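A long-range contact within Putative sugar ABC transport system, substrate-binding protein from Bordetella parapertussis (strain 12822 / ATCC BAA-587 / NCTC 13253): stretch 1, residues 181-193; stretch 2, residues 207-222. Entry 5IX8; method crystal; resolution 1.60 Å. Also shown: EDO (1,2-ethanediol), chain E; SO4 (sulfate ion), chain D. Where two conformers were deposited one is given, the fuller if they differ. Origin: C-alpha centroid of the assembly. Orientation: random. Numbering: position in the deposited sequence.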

ATOM      1  N   GLU A 181       8.838   8.557   9.333  1.00 13.74           N
ATOM      2  CA  GLU A 181       8.977   7.642   8.204  1.00 13.80           C
ATOM      3  C   GLU A 181       8.059   6.436   8.355  1.00 13.40           C
ATOM      4  O   GLU A 181       8.216   5.446   7.631  1.00 15.22           O
ATOM      5  CB  GLU A 181      10.421   7.175   8.015  1.00 16.52           C
ATOM      6  CG  GLU A 181      10.916   6.408   9.185  1.00 20.02           C
ATOM      7  CD  GLU A 181      12.324   5.910   8.975  1.00 26.00           C
ATOM      8  OE1 GLU A 181      12.743   5.812   7.788  1.00 27.64           O
ATOM      9  OE2 GLU A 181      13.002   5.601   9.988  1.00 28.30           O
HETATM   10  N   MSE A 182       7.085   6.523   9.245  1.00 13.05           N
HETATM   11  CA  MSE A 182       6.041   5.513   9.397  1.00 13.87           C
HETATM   12  C   MSE A 182       6.604   4.187   9.944  1.00 14.37           C
HETATM   13  O   MSE A 182       6.091   3.092   9.657  1.00 15.46           O
HETATM   14  CB  MSE A 182       5.283   5.309   8.080  1.00 14.84           C
HETATM   15  CG  MSE A 182       4.687   6.636   7.583  1.00 13.86           C
HETATM   16 SE   MSE A 182       3.401   6.487   6.181  0.59 15.97          SE
HETATM   17  CE  MSE A 182       4.609   5.698   4.902  1.00 17.00           C
ATOM     18  N   SER A 183       7.641   4.297  10.778  1.00 14.22           N
ATOM     19  CA  SER A 183       8.248   3.127  11.384  1.00 13.11           C
ATOM     20  C   SER A 183       7.499   2.704  12.649  1.00 13.43           C
ATOM     21  O   SER A 183       6.612   3.408  13.153  1.00 13.07           O
ATOM     22  CB  SER A 183       9.695   3.446  11.734  1.00 13.15           C
ATOM     23  OG  SER A 183       9.729   4.429  12.773  1.00 13.99           O
ATOM     24  N   LEU A 184       7.847   1.518  13.158  0.51 12.85           N
ATOM     25  CA  LEU A 184       7.358   1.122  14.476  0.51 12.96           C
ATOM     26  C   LEU A 184       7.690   2.180  15.508  0.51 12.65           C
ATOM     27  O   LEU A 184       6.850   2.552  16.339  0.51 12.19           O
ATOM     28  CB  LEU A 184       7.997  -0.188  14.924  0.51 14.30           C
ATOM     29  CG  LEU A 184       7.605  -1.418  14.143  0.51 14.96           C
ATOM     30  CD1 LEU A 184       8.522  -2.526  14.564  0.51 15.80           C
ATOM     31  CD2 LEU A 184       6.172  -1.730  14.488  0.51 14.52           C
ATOM     32  N   ALA A 185       8.943   2.634  15.501  1.00 13.07           N
ATOM     33  CA  ALA A 185       9.378   3.604  16.503  1.00 12.40           C
ATOM     34  C   ALA A 185       8.593   4.895  16.386  1.00 11.89           C
ATOM     35  O   ALA A 185       8.256   5.500  17.403  1.00 11.74           O
ATOM     36  CB  ALA A 185      10.875   3.884  16.364  1.00 14.22           C
ATOM     37  N   ASP A 186       8.281   5.325  15.158  1.00 12.34           N
ATOM     38  CA  ASP A 186       7.452   6.521  14.984  1.00 12.44           C
ATOM     39  C   ASP A 186       6.063   6.317  15.556  1.00 11.91           C
ATOM     40  O   ASP A 186       5.518   7.218  16.198  1.00 11.04           O
ATOM     41  CB  ASP A 186       7.283   6.871  13.504  1.00 13.26           C
ATOM     42  CG  ASP A 186       8.527   7.423  12.875  1.00 16.99           C
ATOM     43  OD1 ASP A 186       9.368   8.036  13.583  1.00 18.79           O
ATOM     44  OD2 ASP A 186       8.657   7.212  11.642  1.00 17.93           O
ATOM     45  N   GLY A 187       5.449   5.156  15.283  1.00 11.24           N
ATOM     46  CA  GLY A 187       4.113   4.917  15.788  1.00 11.73           C
ATOM     47  C   GLY A 187       4.080   4.956  17.299  1.00 12.65           C
ATOM     48  O   GLY A 187       3.172   5.554  17.905  1.00 12.85           O
HETATM   49  N   MSE A 188       5.092   4.359  17.927  1.00 11.32           N
HETATM   50  CA  MSE A 188       5.157   4.347  19.378  1.00 12.84           C
HETATM   51  C   MSE A 188       5.329   5.768  19.921  1.00 11.64           C
HETATM   52  O   MSE A 188       4.579   6.219  20.790  1.00 11.55           O
HETATM   53  CB  MSE A 188       6.313   3.451  19.832  1.00 16.05           C
HETATM   54  CG  MSE A 188       6.685   3.695  21.255  1.00 20.29           C
HETATM   55 SE   MSE A 188       5.378   2.854  22.418  0.50 23.66          SE
HETATM   56  CE  MSE A 188       6.635   1.460  22.528  1.00 21.94           C
ATOM     57  N   ALA A 189       6.311   6.491  19.394  1.00 11.07           N
ATOM     58  CA  ALA A 189       6.620   7.784  19.986  1.00 10.10           C
ATOM     59  C   ALA A 189       5.498   8.773  19.709  1.00 10.57           C
ATOM     60  O   ALA A 189       5.100   9.559  20.586  1.00 11.22           O
ATOM     61  CB  ALA A 189       7.964   8.295  19.455  1.00 10.41           C
ATOM     62  N   GLN A 190       4.985   8.765  18.486  1.00 10.13           N
ATOM     63  CA  GLN A 190       3.933   9.730  18.189  1.00  9.47           C
ATOM     64  C   GLN A 190       2.667   9.422  18.972  1.00 10.23           C
ATOM     65  O   GLN A 190       1.979  10.348  19.428  1.00 10.70           O
ATOM     66  CB  GLN A 190       3.644   9.772  16.695  1.00  9.51           C
ATOM     67  CG  GLN A 190       4.815  10.351  15.896  1.00 11.43           C
ATOM     68  CD  GLN A 190       4.523  10.446  14.430  1.00 13.67           C
ATOM     69  OE1 GLN A 190       3.372  10.742  13.988  1.00 14.60           O
ATOM     70  NE2 GLN A 190       5.570  10.229  13.633  1.00 14.29           N
ATOM     71  N   THR A 191       2.329   8.140  19.128  1.00 10.37           N
ATOM     72  CA  THR A 191       1.083   7.829  19.817  1.00 10.74           C
ATOM     73  C   THR A 191       1.247   8.047  21.307  1.00 10.87           C
ATOM     74  O   THR A 191       0.315   8.516  21.983  1.00 12.30           O
ATOM     75  CB  THR A 191       0.637   6.391  19.514  1.00 11.23           C
ATOM     76  OG1 THR A 191       0.549   6.232  18.093  1.00 12.36           O
ATOM     77  CG2 THR A 191      -0.754   6.124  20.129  1.00 12.33           C
ATOM     78  N   GLN A 192       2.429   7.750  21.837  0.60  9.79           N
ATOM     79  CA  GLN A 192       2.645   8.008  23.256  0.60 10.88           C
ATOM     80  C   GLN A 192       2.467   9.495  23.568  0.60 11.89           C
ATOM     81  O   GLN A 192       1.825   9.874  24.563  0.60 12.63           O
ATOM     82  CB  GLN A 192       4.046   7.531  23.641  0.60 11.98           C
ATOM     83  CG  GLN A 192       4.378   7.689  25.089  0.60 15.07           C
ATOM     84  CD  GLN A 192       5.434   6.692  25.500  0.60 18.54           C
ATOM     85  OE1 GLN A 192       6.612   6.855  25.177  0.60 19.64           O
ATOM     86  NE2 GLN A 192       5.010   5.622  26.163  0.60 20.38           N
ATOM     87  N   ASP A 193       3.033  10.347  22.720  1.00 11.82           N
ATOM     88  CA  ASP A 193       2.890  11.784  22.880  1.00 11.52           C
ATOM     89  C   ASP A 193       1.428  12.217  22.744  1.00 11.55           C
ATOM     90  O   ASP A 193       0.905  12.971  23.584  1.00 11.17           O
ATOM     91  CB  ASP A 193       3.774  12.430  21.818  1.00 12.01           C
ATOM     92  CG  ASP A 193       3.730  13.908  21.839  1.00 14.07           C
ATOM     93  OD1 ASP A 193       4.328  14.499  22.754  1.00 14.85           O
ATOM     94  OD2 ASP A 193       3.132  14.479  20.905  1.00 15.67           O
ATOM     95  N   PRO A 207      -2.366   4.992   9.183  1.00 12.30           N
ATOM     96  CA  PRO A 207      -2.570   4.567   7.797  1.00 12.01           C
ATOM     97  C   PRO A 207      -1.875   3.288   7.405  1.00 12.46           C
ATOM     98  O   PRO A 207      -2.178   2.802   6.308  1.00 13.32           O
ATOM     99  CB  PRO A 207      -1.994   5.749   6.998  1.00 12.89           C
ATOM    100  CG  PRO A 207      -0.763   6.180   7.869  1.00 12.52           C
ATOM    101  CD  PRO A 207      -1.410   6.113   9.270  1.00 11.59           C
ATOM    102  N   VAL A 208      -0.949   2.749   8.217  1.00 12.70           N
ATOM    103  CA  VAL A 208      -0.111   1.621   7.798  1.00 13.81           C
ATOM    104  C   VAL A 208       0.244   0.754   8.992  1.00 13.57           C
ATOM    105  O   VAL A 208       0.279   1.216  10.139  1.00 13.50           O
ATOM    106  CB  VAL A 208       1.205   2.057   7.107  1.00 16.81           C
ATOM    107  CG1 VAL A 208       0.946   2.906   5.921  1.00 19.77           C
ATOM    108  CG2 VAL A 208       2.114   2.804   8.096  1.00 16.62           C
ATOM    109  N   THR A 209       0.541  -0.516   8.693  1.00 14.08           N
ATOM    110  CA  THR A 209       0.863  -1.564   9.657  1.00 14.62           C
ATOM    111  C   THR A 209       1.733  -1.109  10.818  1.00 14.17           C
ATOM    112  O   THR A 209       1.357  -1.249  11.982  1.00 15.14           O
ATOM    113  CB  THR A 209       1.583  -2.723   8.952  1.00 17.04           C
ATOM    114  OG1 THR A 209       0.915  -3.067   7.738  1.00 18.99           O
ATOM    115  CG2 THR A 209       1.640  -3.920   9.878  1.00 17.41           C
ATOM    116  N   PHE A 210       2.931  -0.607  10.529  1.00 14.80           N
ATOM    117  CA  PHE A 210       3.863  -0.362  11.632  1.00 15.70           C
ATOM    118  C   PHE A 210       3.419   0.791  12.515  1.00 13.02           C
ATOM    119  O   PHE A 210       3.754   0.803  13.703  1.00 11.93           O
ATOM    120  CB  PHE A 210       5.268  -0.065  11.116  1.00 20.31           C
ATOM    121  CG  PHE A 210       5.920  -1.226  10.472  1.00 24.52           C
ATOM    122  CD1 PHE A 210       5.462  -2.517  10.712  1.00 26.10           C
ATOM    123  CD2 PHE A 210       7.002  -1.042   9.635  1.00 26.93           C
ATOM    124  CE1 PHE A 210       6.091  -3.619  10.102  1.00 27.88           C
ATOM    125  CE2 PHE A 210       7.616  -2.129   9.023  1.00 28.26           C
ATOM    126  CZ  PHE A 210       7.170  -3.412   9.272  1.00 28.20           C
ATOM    127  N   LEU A 211       2.730   1.793  11.953  1.00 11.71           N
ATOM    128  CA  LEU A 211       2.196   2.852  12.813  1.00 11.46           C
ATOM    129  C   LEU A 211       1.089   2.297  13.698  1.00 12.21           C
ATOM    130  O   LEU A 211       1.021   2.628  14.880  1.00 13.06           O
ATOM    131  CB  LEU A 211       1.710   4.049  11.985  1.00 11.25           C
ATOM    132  CG  LEU A 211       2.805   4.894  11.331  1.00 10.93           C
ATOM    133  CD1 LEU A 211       2.156   5.951  10.432  1.00 12.66           C
ATOM    134  CD2 LEU A 211       3.723   5.537  12.374  1.00 12.07           C
ATOM    135  N   GLY A 212       0.250   1.406  13.161  1.00 11.67           N
ATOM    136  CA  GLY A 212      -0.744   0.747  13.999  1.00 12.41           C
ATOM    137  C   GLY A 212      -0.132  -0.096  15.113  1.00 12.96           C
ATOM    138  O   GLY A 212      -0.610  -0.069  16.246  1.00 13.76           O
ATOM    139  N   ILE A 213       0.902  -0.892  14.799  1.00 14.48           N
ATOM    140  CA  ILE A 213       1.593  -1.675  15.833  1.00 14.51           C
ATOM    141  C   ILE A 213       2.180  -0.753  16.893  1.00 15.14           C
ATOM    142  O   ILE A 213       2.081  -1.016  18.098  1.00 15.13           O
ATOM    143  CB  ILE A 213       2.704  -2.554  15.215  1.00 17.30           C
ATOM    144  CG1 ILE A 213       2.150  -3.502  14.141  1.00 19.14           C
ATOM    145  CG2 ILE A 213       3.494  -3.349  16.328  1.00 17.58           C
ATOM    146  CD1 ILE A 213       1.301  -4.600  14.670  1.00 19.61           C
ATOM    147  N   GLY A 214       2.835   0.326  16.460  1.00 14.57           N
ATOM    148  CA  GLY A 214       3.414   1.241  17.431  1.00 12.68           C
ATOM    149  C   GLY A 214       2.343   1.886  18.292  1.00 13.67           C
ATOM    150  O   GLY A 214       2.533   2.078  19.499  1.00 13.85           O
ATOM    151  N   ALA A 215       1.198   2.217  17.682  1.00 13.53           N
ATOM    152  CA  ALA A 215       0.108   2.801  18.455  1.00 13.73           C
ATOM    153  C   ALA A 215      -0.376   1.826  19.524  1.00 14.35           C
ATOM    154  O   ALA A 215      -0.621   2.220  20.673  1.00 14.42           O
ATOM    155  CB  ALA A 215      -1.044   3.219  17.531  1.00 14.03           C
ATOM    156  N   VAL A 216      -0.504   0.545  19.164  1.00 14.66           N
ATOM    157  CA  VAL A 216      -0.911  -0.468  20.134  1.00 16.02           C
ATOM    158  C   VAL A 216       0.123  -0.590  21.246  1.00 17.02           C
ATOM    159  O   VAL A 216      -0.238  -0.707  22.426  1.00 18.67           O
ATOM    160  CB  VAL A 216      -1.162  -1.814  19.430  1.00 16.69           C
ATOM    161  CG1 VAL A 216      -1.291  -2.980  20.438  1.00 17.17           C
ATOM    162  CG2 VAL A 216      -2.421  -1.734  18.565  1.00 16.89           C
ATOM    163  N   ARG A 217       1.425  -0.537  20.912  1.00 17.22           N
ATOM    164  CA  ARG A 217       2.432  -0.608  21.982  1.00 16.09           C
ATOM    165  C   ARG A 217       2.280   0.570  22.931  1.00 15.05           C
ATOM    166  O   ARG A 217       2.386   0.409  24.151  1.00 16.41           O
ATOM    167  CB  ARG A 217       3.876  -0.613  21.453  1.00 16.71           C
ATOM    168  CG  ARG A 217       4.326  -1.817  20.622  1.00 17.27           C
ATOM    169  CD  ARG A 217       5.861  -1.722  20.322  1.00 17.44           C
ATOM    170  NE  ARG A 217       6.732  -2.110  21.436  1.00 16.71           N
ATOM    171  CZ  ARG A 217       8.025  -1.769  21.568  1.00 15.80           C
ATOM    172  NH1 ARG A 217       8.597  -0.975  20.696  1.00 15.53           N
ATOM    173  NH2 ARG A 217       8.755  -2.202  22.617  1.00 16.40           N
ATOM    174  N   ALA A 218       2.047   1.764  22.380  1.00 13.50           N
ATOM    175  CA  ALA A 218       1.857   2.953  23.214  1.00 13.24           C
ATOM    176  C   ALA A 218       0.616   2.829  24.083  1.00 15.03           C
ATOM    177  O   ALA A 218       0.642   3.207  25.264  1.00 15.18           O
ATOM    178  CB  ALA A 218       1.776   4.220  22.351  1.00 13.00           C
ATOM    179  N   ALA A 219      -0.487   2.346  23.506  1.00 15.48           N
ATOM    180  CA  ALA A 219      -1.723   2.187  24.261  1.00 16.17           C
ATOM    181  C   ALA A 219      -1.533   1.177  25.379  1.00 17.59           C
ATOM    182  O   ALA A 219      -1.997   1.395  26.507  1.00 19.06           O
ATOM    183  CB  ALA A 219      -2.857   1.749  23.319  1.00 16.16           C
ATOM    184  N   ARG A 220      -0.800   0.087  25.100  1.00 17.31           N
ATOM    185  CA  ARG A 220      -0.557  -0.915  26.137  1.00 17.92           C
ATOM    186  C   ARG A 220       0.265  -0.315  27.274  1.00 17.70           C
ATOM    187  O   ARG A 220      -0.035  -0.530  28.461  1.00 19.80           O
ATOM    188  CB  ARG A 220       0.149  -2.140  25.528  1.00 18.38           C
ATOM    189  CG  ARG A 220      -0.768  -3.049  24.692  1.00 19.93           C
ATOM    190  CD  ARG A 220      -0.012  -4.186  23.954  1.00 20.26           C
ATOM    191  NE  ARG A 220      -0.935  -5.022  23.174  1.00 21.40           N
ATOM    192  CZ  ARG A 220      -0.573  -5.983  22.317  1.00 24.08           C
ATOM    193  NH1 ARG A 220       0.713  -6.247  22.091  1.00 24.13           N
ATOM    194  NH2 ARG A 220      -1.502  -6.690  21.676  1.00 25.78           N
ATOM    195  N   GLN A 221       1.314   0.429  26.935  1.00 17.31           N
ATOM    196  CA  GLN A 221       2.165   0.990  27.974  1.00 17.60           C
ATOM    197  C   GLN A 221       1.401   2.003  28.817  1.00 17.99           C
ATOM    198  O   GLN A 221       1.580   2.050  30.043  1.00 18.95           O
ATOM    199  CB  GLN A 221       3.427   1.615  27.356  1.00 18.04           C
ATOM    200  CG  GLN A 221       4.292   2.376  28.376  1.00 19.85           C
ATOM    201  CD  GLN A 221       5.778   2.583  27.936  1.00 22.01           C
ATOM    202  OE1 GLN A 221       6.181   3.671  27.599  1.00 24.55           O
ATOM    203  NE2 GLN A 221       6.580   1.533  28.015  1.00 22.94           N
ATOM    204  N   ALA A 222       0.525   2.795  28.193  1.00 18.30           N
ATOM    205  CA  ALA A 222      -0.223   3.830  28.913  1.00 19.51           C
ATOM    206  C   ALA A 222      -1.480   3.303  29.592  1.00 21.45           C
ATOM    207  O   ALA A 222      -2.214   4.094  30.190  1.00 21.85           O
ATOM    208  CB  ALA A 222      -0.623   4.965  27.957  1.00 19.22           C
TER
HETATM  209  C1  EDO E 503      11.139   2.824   5.940  1.00 29.12           C
HETATM  210  O1  EDO E 503      11.311   4.253   5.915  1.00 26.03           O
HETATM  211  C2  EDO E 503      10.314   2.420   7.159  1.00 30.89           C
HETATM  212  O2  EDO E 503       8.966   2.850   6.964  1.00 31.66           O
HETATM  213  S   SO4 D 502      -4.250  -5.638  24.603  1.00 33.69           S
HETATM  214  O1  SO4 D 502      -5.391  -6.375  24.091  1.00 34.70           O
HETATM  215  O2  SO4 D 502      -3.642  -4.858  23.519  1.00 32.25           O
HETATM  216  O3  SO4 D 502      -4.689  -4.737  25.666  1.00 35.00           O
HETATM  217  O4  SO4 D 502      -3.298  -6.606  25.133  1.00 33.67           O
HETATM  218  O   HOH W   1       2.114   5.451  25.952  1.00 19.10           O

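Two helices, the helical part of the first stretch, 184-193, and residues 209-221, run in the same general direction, crossing at -45° with their axes only 6.7 Å apart. Such an approach requires small residues at the crossing, and here two glycines supply them: Gly 187 C lies 3.7 Å from Gly 214 C. A CB on Gly 214 would point toward the first helix and clash with Met 188 N, Leu 184 O and Gly 187 C; one on Gly 187 would clash with Leu 211 O. With the backbones this close, Met 188 CA makes a CA-H...O contact with Gly 214 O at 3.5 Å.

Met 188, a selenomethionine, loses the most surface to the other stretch. Its CA-to-CB bond points sideways, but the long, flexible chain bends back, bringing SE 3.9 Å from Ala 218 CB while CE lies over one face of the Arg 217 guanidinium. The methyl group of Ala 218 also meets Thr 191, whose CB lies 3.7 Å from Ala 218 CB. Thr 191 OG1 donates to Gly 187 O at 2.7 Å, satisfying its hydroxyl within its own helix.

Leu 184 covers nearly as much. Its branched aliphatic side chain suits an apolar surface: Leu 184 CD2 lies 3.6 Å from Ile 213 CG2 and 3.9 Å from Phe 210 CB. Met 182, also selenomethionine, precedes the helix and extends the greasy contact: its CG lies 3.9 Å from Leu 211 CD1, and its CB 4.0 Å from Val 208 CG2. The adjoining helix start is capped by Ser 183, whose OG accepts from Asp 186 N at 2.9 Å.

Near the last residues of both stretches a polar pair joins the apolar packing. Gln 192 NE2 donates to Gln 221 OE1 at 2.7 Å, the one direct hydrogen bond between the stretches, and a water accepts from Gln 192 NE2 while donating to Ala 218 O.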